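Local coordinates for ActII protein (Streptomyces coelicolor, PDB 2OPT) that acts as a TetR-family transcriptional repressor that probably binds regulatory DNA and binds actinorhodin and its precursor (S)-DNPA, at residues A146-S151 with D198-L203; L62-V67 with L91-L96; Q78-C83 with I207-L212; E22-L27 with L96-I101. All coordinates share one frame; numbering follows the deposited sequence.

How the contacts relate
Following the chain from the N terminus, contact 4 opens first, at 22-27 just after helix 8-22, and closes at 96-101, tying the DNA-binding region to the short helix 96-100. Within that loop sits contact 2, from 62-67 to 91-96, and the two share Leu96. Contact 3 opens at 78-83 on helix 75-92, before either of these has closed, so it crosses both; its far end, 207-212, lies on the last helix. The long loop it closes encloses contact 1, which pairs 146-151 with 198-203 and follows contacts 2 and 4 in series. Contacts 1 and 3 both use helix 197-219, next to the second subunit.

Contact 1: residues A146-S151 with D198-L203; sequences ALEQSS and DRRFEL
Glu148 and Arg200 form an ion pair between helix 128-150 and helix 197-219, two helices of the TetR-family C-terminal domain that both reach the second subunit, consistent with the helical bundle through which such repressors dimerise. OE1 of Glu148 lies 3.2 Å from NH2 of Arg200, but well out of the guanidinium plane, so that no N-H is aimed at it and the attraction is one of charge alone. The second oxygen, OE2, stands over the same flat group. The two side chains cross at about a right angle, with carboxylate and guanidinium planes 42° apart. Arg200 gets there because its chain, otherwise stretched from CB, folds at chi3 (62°), turning the guanidinium across the path of Glu148.

Arg200 is buried and has other partners: its NE makes a salt bridge with Glu145, one turn earlier on the helix of Glu148, and its side chain packs on Tyr133 of the second subunit. An alanine at this position would probably leave both Glu148 and Glu145 without their shared positive mate, close to the dimer interface. Just beyond Glu148 the helix runs out. There Leu147 O accepts from Ser151 N and also, at 3.1 Å, from Ser151 OG, the two donors approaching from opposite faces of the carbonyl plane, although Ser151 is poorly ordered.

Contact 2: residues L62-V67 with L91-L96; sequences LTEVEV and LAHRDL
Glu64 reaches across to His93 with an almost straight side chain. Its CB points toward the opposing segment, and CG lies opposite the carbonyl carbon, beside the backbone N; from there the chain runs on extended, meeting the imidazole from the opposite direction. CD comes to lie at the ring edge, in the ring plane, 3.2 Å from His93 NE2. At the tip, OE2 accepts a short hydrogen bond from His93 NE2, 2.6 Å long with an N-H...O angle of 157°; the donor comes in on the syn side of the carboxylate but 30° out of its plane. OE1 stays near the same nitrogen, 3.2 Å from His93 NE2, and its contact with Ala92 is the loose one, 4.2 Å from the CB methyl. The carboxylate is twisted 52° from the ring plane.

The other ring nitrogen, ND1, is hydrogen-bonded to Asp20. His93 thereby links the loop after helix 50-61 and helix 8-22 of the TetR-family DNA-binding region to the end of helix 75-92. Held at both nitrogens by carboxylates, the imidazole is likely to favour its positively charged form and to be restrained from turning. A glutamine in place of Glu64 would probably deprive it of a negative charge at NE2 and weaken the tie between loop and helix end. Helix 75-92 gives way here to a type II beta turn from His93 to Leu96, closed by Leu96 N bonding to His93 O at 3.1 Å. The His93 side chain also packs on Val61 and Leu16.

Contact 3: residues Q78-C83 with I207-L212; sequences QVKEMC and IIIAGL
Ile209 carries this contact, pushing its side chain toward helix 75-92 between Val79 and Lys80. With CG1 opposite the carbonyl carbon (chi1 -71°) and CD1 continuing outward (chi2 164°), the terminal methyl is carried to Lys80. There CD1 is pressed against Lys80 CG at only 3.3 Å, closer than two carbons normally sit, and lies 3.9 Å from Lys80 CE further along the same chain. CD1 also comes within 3.9 Å of the backbone N of Lys80, so the methyl reaches down to the helix surface. A step back along Ile209, CG1 meets Val79 CG1 at 4.1 Å, the two side chains lying alongside each other and running opposite ways. Lys80 runs fully extended beyond CG, and its hydrocarbon portion serves as an apolar wall.

At the backbone the nearest approach is between Val79 CA and Ile209 CA, 7.7 Å apart. Helices 75-92, 128-150 and 197-219 pack together here in the C-terminal domain, which in TetR-family proteins is the ligand-binding and dimerisation domain; Leu138 of helix 128-150 touches both Val79 and Ile208. One turn before Ile209, Leu205 packs on Lys80 and Cys83, extending the same interface. Further out, helix 197-219 presents another side to the dimer partner: Ile207 packs on Leu212 of the second subunit, and Leu212 in turn on Ile207 of that subunit.

Contact 4: residues E22-L27 with L96-I101; sequences EGLDAL and LARIAI
Leu24 turns its CG opposite its own backbone nitrogen (chi1 -173°), sending both methyls toward helix 96-100, while Arg98 folds back at its third torsion (chi3 75°) to lay its guanidinium over one of them. Leu24 CD2 sits 3.5 Å above the plane of that group, displaced toward its rim, with Arg98 CZ 3.7 Å away. The other branch, CD1, goes to Ile99: it lies 3.9 Å from Ile99 CG1 and 4.0 Å from Ile99 CD1, an apolar contact buried beside Leu19 of helix 8-22. Leu24 thus straddles two successive residues, with one methyl against the face of a charged group and one in the hydrophobic core.

Asp25 approaches the same guanidinium at its edge, near the plane. Its OD1 is 3.7 Å from Arg98 NH2, a long salt bridge, and the carboxylate plane stands 77° from the guanidinium. Leu24 is also set in place through its main chain, since Asp95, just before the short helix, accepts a hydrogen bond from Leu24 N. Before it, helix 8-22 gives way to Gly23, whose backbone angles, with phi positive, would jam a CB against the preceding carbonyl oxygen and so call for glycine.

The segment 22-27 leads directly into the predicted helix-turn-helix at residues 28-47, whereas helix 96-100 belongs to the C-terminal part of the protein. The arrangement is the domain junction of a TetR-family repressor, where the DNA-binding region rests on the ligand-binding domain.

Contact 1: residues A146-S151 with D198-L203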
loop_
_atom_site.group_PDB
_atom_site.type_symbol
_atom_site.label_atom_id
_atom_site.label_comp_id
_atom_site.label_asym_id
_atom_site.label_seq_id
_atom_site.Cartn_x
_atom_site.Cartn_y
_atom_site.Cartn_z
ATOM N N ALA A 146 1.844 2.720 -7.830
ATOM C CA ALA A 146 1.248 3.767 -8.651
ATOM C C ALA A 146 1.053 5.019 -7.857
ATOM O O ALA A 146 1.388 6.099 -8.334
ATOM C CB ALA A 146 -0.103 3.298 -9.224
ATOM N N LEU A 147 0.527 4.883 -6.637
ATOM C CA LEU A 147 0.186 6.036 -5.835
ATOM C C LEU A 147 1.450 6.846 -5.663
ATOM O O LEU A 147 1.430 8.071 -5.691
ATOM C CB LEU A 147 -0.400 5.595 -4.493
ATOM C CG LEU A 147 -1.003 6.559 -3.481
ATOM C CD1 LEU A 147 -1.929 7.575 -4.127
ATOM C CD2 LEU A 147 -1.758 5.744 -2.422
ATOM N N GLU A 148 2.566 6.142 -5.559
ATOM C CA GLU A 148 3.832 6.777 -5.316
ATOM C C GLU A 148 4.611 7.197 -6.576
ATOM O O GLU A 148 5.404 8.117 -6.508
ATOM C CB GLU A 148 4.661 5.886 -4.408
ATOM C CG GLU A 148 5.857 5.244 -5.038
ATOM C CD GLU A 148 6.982 5.242 -4.064
ATOM O OE1 GLU A 148 6.949 4.378 -3.154
ATOM O OE2 GLU A 148 7.865 6.133 -4.167
ATOM N N GLN A 149 4.402 6.534 -7.717
ATOM C CA GLN A 149 4.967 7.046 -8.972
ATOM C C GLN A 149 4.386 8.441 -9.236
ATOM O O GLN A 149 5.092 9.342 -9.751
ATOM C CB GLN A 149 4.750 6.080 -10.169
ATOM C CG GLN A 149 5.123 6.687 -11.587
ATOM C CD GLN A 149 5.705 5.674 -12.593
ATOM O OE1 GLN A 149 6.209 6.051 -13.663
ATOM N NE2 GLN A 149 5.621 4.399 -12.261
ATOM N N SER A 150 3.117 8.607 -8.843
ATOM C CA SER A 150 2.402 9.880 -8.907
ATOM C C SER A 150 2.757 10.849 -7.775
ATOM O O SER A 150 2.760 12.060 -7.984
ATOM C CB SER A 150 0.893 9.647 -8.941
ATOM O OG SER A 150 0.507 9.109 -10.194
ATOM N N SER A 151 3.049 10.322 -6.584
ATOM C CA SER A 151 3.502 11.149 -5.453
ATOM C C SER A 151 4.960 11.636 -5.597
ATOM O O SER A 151 5.560 12.114 -4.625
ATOM C CB SER A 151 3.307 10.411 -4.120
ATOM O OG SER A 151 1.953 10.443 -3.709
ATOM N N ASP A 198 10.321 2.014 -12.699
ATOM C CA ASP A 198 10.296 0.811 -13.519
ATOM C C ASP A 198 11.058 -0.308 -12.804
ATOM O O ASP A 198 10.619 -1.460 -12.738
ATOM C CB ASP A 198 10.972 1.096 -14.834
ATOM C CG ASP A 198 10.074 1.840 -15.829
ATOM O OD1 ASP A 198 8.902 2.119 -15.525
ATOM O OD2 ASP A 198 10.564 2.155 -16.945
ATOM N N ARG A 199 12.197 0.055 -12.247
ATOM C CA ARG A 199 13.061 -0.895 -11.633
ATOM C C ARG A 199 12.383 -1.423 -10.392
ATOM O O ARG A 199 12.312 -2.618 -10.259
ATOM C CB ARG A 199 14.425 -0.266 -11.313
ATOM C CG ARG A 199 15.494 -1.248 -10.761
ATOM C CD ARG A 199 15.683 -2.490 -11.650
ATOM N NE ARG A 199 16.670 -3.378 -11.027
ATOM C CZ ARG A 199 16.752 -4.701 -11.184
ATOM N NH1 ARG A 199 15.900 -5.359 -11.966
ATOM N NH2 ARG A 199 17.710 -5.367 -10.543
ATOM N N ARG A 200 11.861 -0.549 -9.518
ATOM C CA ARG A 200 11.146 -0.984 -8.290
ATOM C C ARG A 200 9.974 -1.852 -8.684
ATOM O O ARG A 200 9.821 -2.945 -8.224
ATOM C CB ARG A 200 10.538 0.204 -7.539
ATOM C CG ARG A 200 11.477 1.176 -6.886
ATOM C CD ARG A 200 10.732 2.506 -6.518
ATOM N NE ARG A 200 9.662 2.289 -5.551
ATOM C CZ ARG A 200 9.867 2.071 -4.247
ATOM N NH1 ARG A 200 11.111 2.052 -3.768
ATOM N NH2 ARG A 200 8.836 1.858 -3.424
ATOM N N PHE A 201 9.162 -1.384 -9.610
ATOM C CA PHE A 201 8.045 -2.199 -10.064
ATOM C C PHE A 201 8.450 -3.621 -10.513
ATOM O O PHE A 201 7.819 -4.598 -10.135
ATOM C CB PHE A 201 7.284 -1.525 -11.194
ATOM C CG PHE A 201 5.951 -2.159 -11.457
ATOM C CD1 PHE A 201 4.904 -1.966 -10.598
ATOM C CD2 PHE A 201 5.779 -2.984 -12.566
ATOM C CE1 PHE A 201 3.686 -2.582 -10.822
ATOM C CE2 PHE A 201 4.553 -3.603 -12.820
ATOM C CZ PHE A 201 3.514 -3.391 -11.968
ATOM N N GLU A 202 9.489 -3.743 -11.336
ATOM C CA GLU A 202 9.822 -5.070 -11.828
ATOM C C GLU A 202 10.409 -5.962 -10.735
ATOM O O GLU A 202 10.011 -7.133 -10.611
ATOM C CB GLU A 202 10.681 -5.015 -13.102
ATOM C CG GLU A 202 9.939 -4.465 -14.364
ATOM C CD GLU A 202 8.699 -5.256 -14.861
ATOM O OE1 GLU A 202 8.654 -6.520 -14.882
ATOM O OE2 GLU A 202 7.758 -4.561 -15.296
ATOM N N LEU A 203 11.268 -5.396 -9.875
ATOM C CA LEU A 203 11.780 -6.139 -8.737
ATOM C C LEU A 203 10.650 -6.646 -7.856
ATOM O O LEU A 203 10.649 -7.819 -7.491
ATOM C CB LEU A 203 12.707 -5.264 -7.859
ATOM C CG LEU A 203 14.165 -5.221 -8.214
ATOM C CD1 LEU A 203 14.948 -4.183 -7.363
ATOM C CD2 LEU A 203 14.747 -6.635 -8.016
#

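Contact 2: residues L62-V67 with L91-L96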
loop_
_atom_site.group_PDB
_atom_site.type_symbol
_atom_site.label_atom_id
_atom_site.label_comp_id
_atom_site.label_asym_id
_atom_site.label_seq_id
_atom_site.Cartn_x
_atom_site.Cartn_y
_atom_site.Cartn_z
ATOM N N LEU A 62 -11.310 0.271 -15.465
ATOM C CA LEU A 62 -10.871 -1.123 -15.334
ATOM C C LEU A 62 -11.084 -1.931 -16.589
ATOM O O LEU A 62 -10.512 -3.002 -16.735
ATOM C CB LEU A 62 -11.613 -1.804 -14.198
ATOM C CG LEU A 62 -11.222 -1.298 -12.807
ATOM C CD1 LEU A 62 -11.953 -2.111 -11.680
ATOM C CD2 LEU A 62 -9.719 -1.470 -12.636
ATOM N N THR A 63 -11.907 -1.404 -17.498
ATOM C CA THR A 63 -12.000 -1.941 -18.819
ATOM C C THR A 63 -10.631 -1.988 -19.448
ATOM O O THR A 63 -10.389 -2.822 -20.306
ATOM C CB THR A 63 -12.960 -1.107 -19.733
ATOM O OG1 THR A 63 -13.371 -1.957 -20.796
ATOM C CG2 THR A 63 -12.275 0.111 -20.359
ATOM N N GLU A 64 -9.729 -1.071 -19.034
ATOM C CA GLU A 64 -8.364 -0.952 -19.622
ATOM C C GLU A 64 -7.389 -2.047 -19.233
ATOM O O GLU A 64 -6.314 -2.196 -19.822
ATOM C CB GLU A 64 -7.752 0.400 -19.214
ATOM C CG GLU A 64 -8.571 1.622 -19.637
ATOM C CD GLU A 64 -7.857 2.971 -19.399
ATOM O OE1 GLU A 64 -6.632 3.017 -19.144
ATOM O OE2 GLU A 64 -8.544 3.992 -19.502
ATOM N N VAL A 65 -7.727 -2.789 -18.194
ATOM C CA VAL A 65 -6.830 -3.790 -17.663
ATOM C C VAL A 65 -7.087 -5.122 -18.371
ATOM O O VAL A 65 -8.185 -5.698 -18.276
ATOM C CB VAL A 65 -7.057 -4.025 -16.157
ATOM C CG1 VAL A 65 -6.142 -5.171 -15.676
ATOM C CG2 VAL A 65 -6.830 -2.737 -15.392
ATOM N N GLU A 66 -6.088 -5.638 -19.063
ATOM C CA GLU A 66 -6.346 -6.834 -19.797
ATOM C C GLU A 66 -5.683 -8.021 -19.044
ATOM O O GLU A 66 -4.482 -8.041 -18.812
ATOM C CB GLU A 66 -5.946 -6.634 -21.270
ATOM C CG GLU A 66 -7.104 -6.941 -22.313
ATOM C CD GLU A 66 -8.128 -5.810 -22.515
ATOM O OE1 GLU A 66 -9.289 -5.917 -22.048
ATOM O OE2 GLU A 66 -7.787 -4.813 -23.173
ATOM N N VAL A 67 -6.524 -8.957 -18.622
ATOM C CA VAL A 67 -6.106 -10.161 -17.948
ATOM C C VAL A 67 -6.181 -11.252 -19.005
ATOM O O VAL A 67 -7.238 -11.482 -19.596
ATOM C CB VAL A 67 -7.043 -10.511 -16.755
ATOM C CG1 VAL A 67 -6.472 -11.676 -16.008
ATOM C CG2 VAL A 67 -7.187 -9.295 -15.828
ATOM N N LEU A 91 -1.276 4.932 -14.441
ATOM C CA LEU A 91 -0.379 5.942 -15.033
ATOM C C LEU A 91 -1.091 6.814 -16.052
ATOM O O LEU A 91 -0.680 7.966 -16.303
ATOM C CB LEU A 91 0.888 5.307 -15.640
ATOM C CG LEU A 91 1.855 4.668 -14.619
ATOM C CD1 LEU A 91 3.144 4.206 -15.251
ATOM C CD2 LEU A 91 2.157 5.588 -13.475
ATOM N N ALA A 92 -2.162 6.285 -16.628
ATOM C CA ALA A 92 -2.962 6.999 -17.610
ATOM C C ALA A 92 -3.933 7.985 -16.928
ATOM O O ALA A 92 -4.355 8.959 -17.537
ATOM C CB ALA A 92 -3.731 5.999 -18.446
ATOM N N HIS A 93 -4.268 7.730 -15.662
ATOM C CA HIS A 93 -5.389 8.401 -14.996
ATOM C C HIS A 93 -5.008 9.045 -13.689
ATOM O O HIS A 93 -4.907 8.367 -12.629
ATOM C CB HIS A 93 -6.625 7.469 -14.821
ATOM C CG HIS A 93 -7.162 6.946 -16.127
ATOM N ND1 HIS A 93 -7.840 7.744 -17.017
ATOM C CD2 HIS A 93 -7.063 5.730 -16.717
ATOM C CE1 HIS A 93 -8.158 7.048 -18.087
ATOM N NE2 HIS A 93 -7.693 5.827 -17.937
ATOM N N ARG A 94 -4.867 10.365 -13.773
ATOM C CA ARG A 94 -4.536 11.234 -12.662
ATOM C C ARG A 94 -5.404 10.916 -11.460
ATOM O O ARG A 94 -6.650 10.968 -11.584
ATOM C CB ARG A 94 -4.812 12.685 -13.077
ATOM C CG ARG A 94 -4.619 13.730 -11.969
ATOM C CD ARG A 94 -4.251 15.091 -12.525
ATOM N NE ARG A 94 -4.182 16.089 -11.465
ATOM C CZ ARG A 94 -4.011 17.397 -11.647
ATOM N NH1 ARG A 94 -3.857 17.933 -12.872
ATOM N NH2 ARG A 94 -3.984 18.176 -10.588
ATOM N N ASP A 95 -4.787 10.594 -10.327
ATOM C CA ASP A 95 -5.480 10.615 -9.045
ATOM C C ASP A 95 -6.293 9.342 -8.836
ATOM O O ASP A 95 -7.066 9.236 -7.884
ATOM C CB ASP A 95 -6.390 11.842 -8.948
ATOM C CG ASP A 95 -5.721 13.009 -8.250
ATOM O OD1 ASP A 95 -4.618 12.819 -7.696
ATOM O OD2 ASP A 95 -6.298 14.117 -8.256
ATOM N N LEU A 96 -6.113 8.377 -9.732
ATOM C CA LEU A 96 -7.005 7.226 -9.808
ATOM C C LEU A 96 -6.693 6.213 -8.712
ATOM O O LEU A 96 -7.597 5.594 -8.151
ATOM C CB LEU A 96 -6.907 6.561 -11.183
ATOM C CG LEU A 96 -7.814 5.353 -11.418
ATOM C CD1 LEU A 96 -9.279 5.754 -11.332
ATOM C CD2 LEU A 96 -7.510 4.704 -12.760
#

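Contact 3: residues Q78-C83 with I207-L212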
loop_
_atom_site.group_PDB
_atom_site.type_symbol
_atom_site.label_atom_id
_atom_site.label_comp_id
_atom_site.label_asym_id
_atom_site.label_seq_id
_atom_site.Cartn_x
_atom_site.Cartn_y
_atom_site.Cartn_z
ATOM N N GLN A 78 2.534 -14.114 -17.707
ATOM C CA GLN A 78 1.157 -13.632 -17.865
ATOM C C GLN A 78 0.694 -12.832 -16.633
ATOM O O GLN A 78 -0.064 -11.868 -16.742
ATOM C CB GLN A 78 0.204 -14.796 -18.125
ATOM C CG GLN A 78 0.234 -15.292 -19.517
ATOM C CD GLN A 78 -0.934 -16.183 -19.847
ATOM O OE1 GLN A 78 -1.179 -17.195 -19.187
ATOM N NE2 GLN A 78 -1.596 -15.873 -20.942
ATOM N N VAL A 79 1.115 -13.274 -15.449
ATOM C CA VAL A 79 0.842 -12.523 -14.213
ATOM C C VAL A 79 1.569 -11.179 -14.301
ATOM O O VAL A 79 0.972 -10.125 -14.133
ATOM C CB VAL A 79 1.251 -13.354 -12.976
ATOM C CG1 VAL A 79 0.880 -12.631 -11.687
ATOM C CG2 VAL A 79 0.486 -14.659 -12.988
ATOM N N LYS A 80 2.852 -11.178 -14.582
ATOM C CA LYS A 80 3.516 -9.907 -14.892
ATOM C C LYS A 80 2.732 -9.024 -15.824
ATOM O O LYS A 80 2.520 -7.835 -15.527
ATOM C CB LYS A 80 4.895 -10.170 -15.487
ATOM C CG LYS A 80 5.828 -10.762 -14.433
ATOM C CD LYS A 80 7.247 -10.979 -14.970
ATOM C CE LYS A 80 8.155 -11.377 -13.789
ATOM N NZ LYS A 80 9.505 -11.594 -14.342
ATOM N N GLU A 81 2.315 -9.594 -16.957
ATOM C CA GLU A 81 1.587 -8.874 -18.023
ATOM C C GLU A 81 0.344 -8.187 -17.490
ATOM O O GLU A 81 0.058 -7.025 -17.804
ATOM C CB GLU A 81 1.136 -9.844 -19.126
ATOM C CG GLU A 81 0.012 -9.261 -20.041
ATOM C CD GLU A 81 -0.641 -10.274 -21.010
ATOM O OE1 GLU A 81 -0.197 -11.430 -21.106
ATOM O OE2 GLU A 81 -1.604 -9.869 -21.704
ATOM N N MET A 82 -0.436 -8.942 -16.722
ATOM C CA MET A 82 -1.664 -8.436 -16.123
ATOM C C MET A 82 -1.383 -7.329 -15.112
ATOM O O MET A 82 -2.154 -6.376 -14.992
ATOM C CB MET A 82 -2.436 -9.576 -15.454
ATOM C CG MET A 82 -3.351 -9.138 -14.324
ATOM S SD MET A 82 -3.845 -10.515 -13.271
ATOM C CE MET A 82 -2.601 -10.423 -11.987
ATOM N N CYS A 83 -0.277 -7.458 -14.386
ATOM C CA CYS A 83 0.116 -6.450 -13.406
ATOM C C CYS A 83 0.586 -5.172 -14.092
ATOM O O CYS A 83 0.289 -4.067 -13.638
ATOM C CB CYS A 83 1.216 -6.992 -12.492
ATOM S SG CYS A 83 0.642 -8.178 -11.256
ATOM N N ILE A 207 9.716 -10.575 -7.137
ATOM C CA ILE A 207 9.709 -11.063 -5.786
ATOM C C ILE A 207 8.391 -11.770 -5.480
ATOM O O ILE A 207 8.400 -12.884 -4.997
ATOM C CB ILE A 207 9.989 -9.941 -4.767
ATOM C CG1 ILE A 207 11.451 -9.469 -4.899
ATOM C CG2 ILE A 207 9.696 -10.415 -3.363
ATOM C CD1 ILE A 207 11.763 -8.163 -4.218
ATOM N N ILE A 208 7.265 -11.100 -5.736
ATOM C CA ILE A 208 5.931 -11.651 -5.352
ATOM C C ILE A 208 5.607 -12.915 -6.152
ATOM O O ILE A 208 5.129 -13.886 -5.591
ATOM C CB ILE A 208 4.816 -10.603 -5.553
ATOM C CG1 ILE A 208 5.080 -9.395 -4.627
ATOM C CG2 ILE A 208 3.425 -11.264 -5.424
ATOM C CD1 ILE A 208 4.197 -8.111 -4.856
ATOM N N ILE A 209 5.905 -12.899 -7.452
ATOM C CA ILE A 209 5.647 -14.061 -8.348
ATOM C C ILE A 209 6.517 -15.271 -7.927
ATOM O O ILE A 209 5.993 -16.385 -7.757
ATOM C CB ILE A 209 5.849 -13.652 -9.831
ATOM C CG1 ILE A 209 4.714 -12.716 -10.286
ATOM C CG2 ILE A 209 5.792 -14.874 -10.766
ATOM C CD1 ILE A 209 5.057 -12.007 -11.520
ATOM N N ALA A 210 7.823 -15.071 -7.707
ATOM C CA ALA A 210 8.658 -16.148 -7.194
ATOM C C ALA A 210 8.086 -16.705 -5.867
ATOM O O ALA A 210 8.090 -17.901 -5.633
ATOM C CB ALA A 210 10.136 -15.667 -6.958
ATOM N N GLY A 211 7.602 -15.838 -5.002
ATOM C CA GLY A 211 7.145 -16.289 -3.661
ATOM C C GLY A 211 5.848 -17.038 -3.802
ATOM O O GLY A 211 5.597 -17.963 -3.071
ATOM N N LEU A 212 5.001 -16.623 -4.742
ATOM C CA LEU A 212 3.771 -17.365 -5.072
ATOM C C LEU A 212 4.049 -18.769 -5.630
ATOM O O LEU A 212 3.484 -19.762 -5.136
ATOM C CB LEU A 212 2.895 -16.567 -6.070
ATOM C CG LEU A 212 2.179 -15.322 -5.508
ATOM C CD1 LEU A 212 1.519 -14.519 -6.677
ATOM C CD2 LEU A 212 1.143 -15.660 -4.460
#

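Contact 4: residues E22-L27 with L96-I101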
loop_
_atom_site.group_PDB
_atom_site.type_symbol
_atom_site.label_atom_id
_atom_site.label_comp_id
_atom_site.label_asym_id
_atom_site.label_seq_id
_atom_site.Cartn_x
_atom_site.Cartn_y
_atom_site.Cartn_z
ATOM N N GLU A 22 -7.781 17.551 -14.405
ATOM C CA GLU A 22 -7.780 18.503 -13.313
ATOM C C GLU A 22 -7.668 17.878 -11.907
ATOM O O GLU A 22 -7.469 18.582 -10.904
ATOM C CB GLU A 22 -9.007 19.420 -13.423
ATOM C CG GLU A 22 -9.017 20.301 -14.674
ATOM C CD GLU A 22 -10.284 21.107 -14.763
ATOM O OE1 GLU A 22 -10.763 21.556 -13.710
ATOM O OE2 GLU A 22 -10.820 21.266 -15.872
ATOM N N GLY A 23 -7.745 16.569 -11.834
ATOM C CA GLY A 23 -7.482 15.916 -10.572
ATOM C C GLY A 23 -8.752 15.767 -9.772
ATOM O O GLY A 23 -9.776 16.365 -10.086
ATOM N N LEU A 24 -8.673 14.940 -8.757
ATOM C CA LEU A 24 -9.797 14.565 -7.951
ATOM C C LEU A 24 -10.491 15.725 -7.225
ATOM O O LEU A 24 -11.697 15.651 -6.942
ATOM C CB LEU A 24 -9.324 13.516 -6.920
ATOM C CG LEU A 24 -10.336 12.806 -6.016
ATOM C CD1 LEU A 24 -11.457 12.088 -6.757
ATOM C CD2 LEU A 24 -9.615 11.843 -5.145
ATOM N N ASP A 25 -9.764 16.774 -6.860
ATOM C CA ASP A 25 -10.434 17.790 -6.035
ATOM C C ASP A 25 -11.356 18.668 -6.890
ATOM O O ASP A 25 -12.395 19.122 -6.420
ATOM C CB ASP A 25 -9.445 18.602 -5.193
ATOM C CG ASP A 25 -8.778 17.776 -4.087
ATOM O OD1 ASP A 25 -9.301 16.739 -3.641
ATOM O OD2 ASP A 25 -7.688 18.171 -3.651
ATOM N N ALA A 26 -10.994 18.827 -8.160
ATOM C CA ALA A 26 -11.772 19.544 -9.168
ATOM C C ALA A 26 -13.070 18.848 -9.515
ATOM O O ALA A 26 -13.968 19.466 -10.097
ATOM C CB ALA A 26 -10.946 19.713 -10.421
ATOM N N LEU A 27 -13.171 17.550 -9.173
ATOM C CA LEU A 27 -14.354 16.771 -9.527
ATOM C C LEU A 27 -15.390 16.820 -8.412
ATOM O O LEU A 27 -15.375 15.963 -7.531
ATOM C CB LEU A 27 -13.983 15.324 -9.881
ATOM C CG LEU A 27 -15.151 14.395 -10.272
ATOM C CD1 LEU A 27 -15.898 14.926 -11.451
ATOM C CD2 LEU A 27 -14.619 12.981 -10.555
ATOM N N LEU A 96 -6.113 8.377 -9.732
ATOM C CA LEU A 96 -7.005 7.226 -9.808
ATOM C C LEU A 96 -6.693 6.213 -8.712
ATOM O O LEU A 96 -7.597 5.594 -8.151
ATOM C CB LEU A 96 -6.907 6.561 -11.183
ATOM C CG LEU A 96 -7.814 5.353 -11.418
ATOM C CD1 LEU A 96 -9.279 5.754 -11.332
ATOM C CD2 LEU A 96 -7.510 4.704 -12.760
ATOM N N ALA A 97 -5.409 6.048 -8.414
ATOM C CA ALA A 97 -4.982 5.200 -7.307
ATOM C C ALA A 97 -5.509 5.725 -5.976
ATOM O O ALA A 97 -5.700 4.963 -5.028
ATOM C CB ALA A 97 -3.465 5.094 -7.275
ATOM N N ARG A 98 -5.742 7.032 -5.911
ATOM C CA ARG A 98 -6.302 7.656 -4.710
ATOM C C ARG A 98 -7.728 7.176 -4.538
ATOM O O ARG A 98 -8.186 6.934 -3.446
ATOM C CB ARG A 98 -6.294 9.182 -4.829
ATOM C CG ARG A 98 -5.139 9.903 -4.192
ATOM C CD ARG A 98 -5.309 11.436 -4.342
ATOM N NE ARG A 98 -6.332 11.969 -3.422
ATOM C CZ ARG A 98 -6.734 13.240 -3.350
ATOM N NH1 ARG A 98 -6.218 14.175 -4.137
ATOM N NH2 ARG A 98 -7.660 13.588 -2.471
ATOM N N ILE A 99 -8.452 7.052 -5.632
ATOM C CA ILE A 99 -9.829 6.572 -5.548
ATOM C C ILE A 99 -9.840 5.089 -5.266
ATOM O O ILE A 99 -10.653 4.603 -4.483
ATOM C CB ILE A 99 -10.521 6.826 -6.916
ATOM C CG1 ILE A 99 -10.627 8.325 -7.203
ATOM C CG2 ILE A 99 -11.856 6.132 -7.024
ATOM C CD1 ILE A 99 -11.011 8.604 -8.656
ATOM N N ALA A 100 -8.946 4.365 -5.953
ATOM C CA ALA A 100 -8.871 2.908 -5.889
ATOM C C ALA A 100 -8.497 2.357 -4.541
ATOM O O ALA A 100 -8.906 1.267 -4.200
ATOM C CB ALA A 100 -7.882 2.395 -6.906
ATOM N N ILE A 101 -7.676 3.082 -3.794
ATOM C CA ILE A 101 -6.969 2.498 -2.633
ATOM C C ILE A 101 -7.886 1.943 -1.513
ATOM O O ILE A 101 -7.535 0.951 -0.814
ATOM C CB ILE A 101 -5.883 3.500 -2.087
ATOM C CG1 ILE A 101 -4.778 2.821 -1.235
ATOM C CG2 ILE A 101 -6.513 4.804 -1.501
ATOM C CD1 ILE A 101 -5.121 1.510 -0.567
#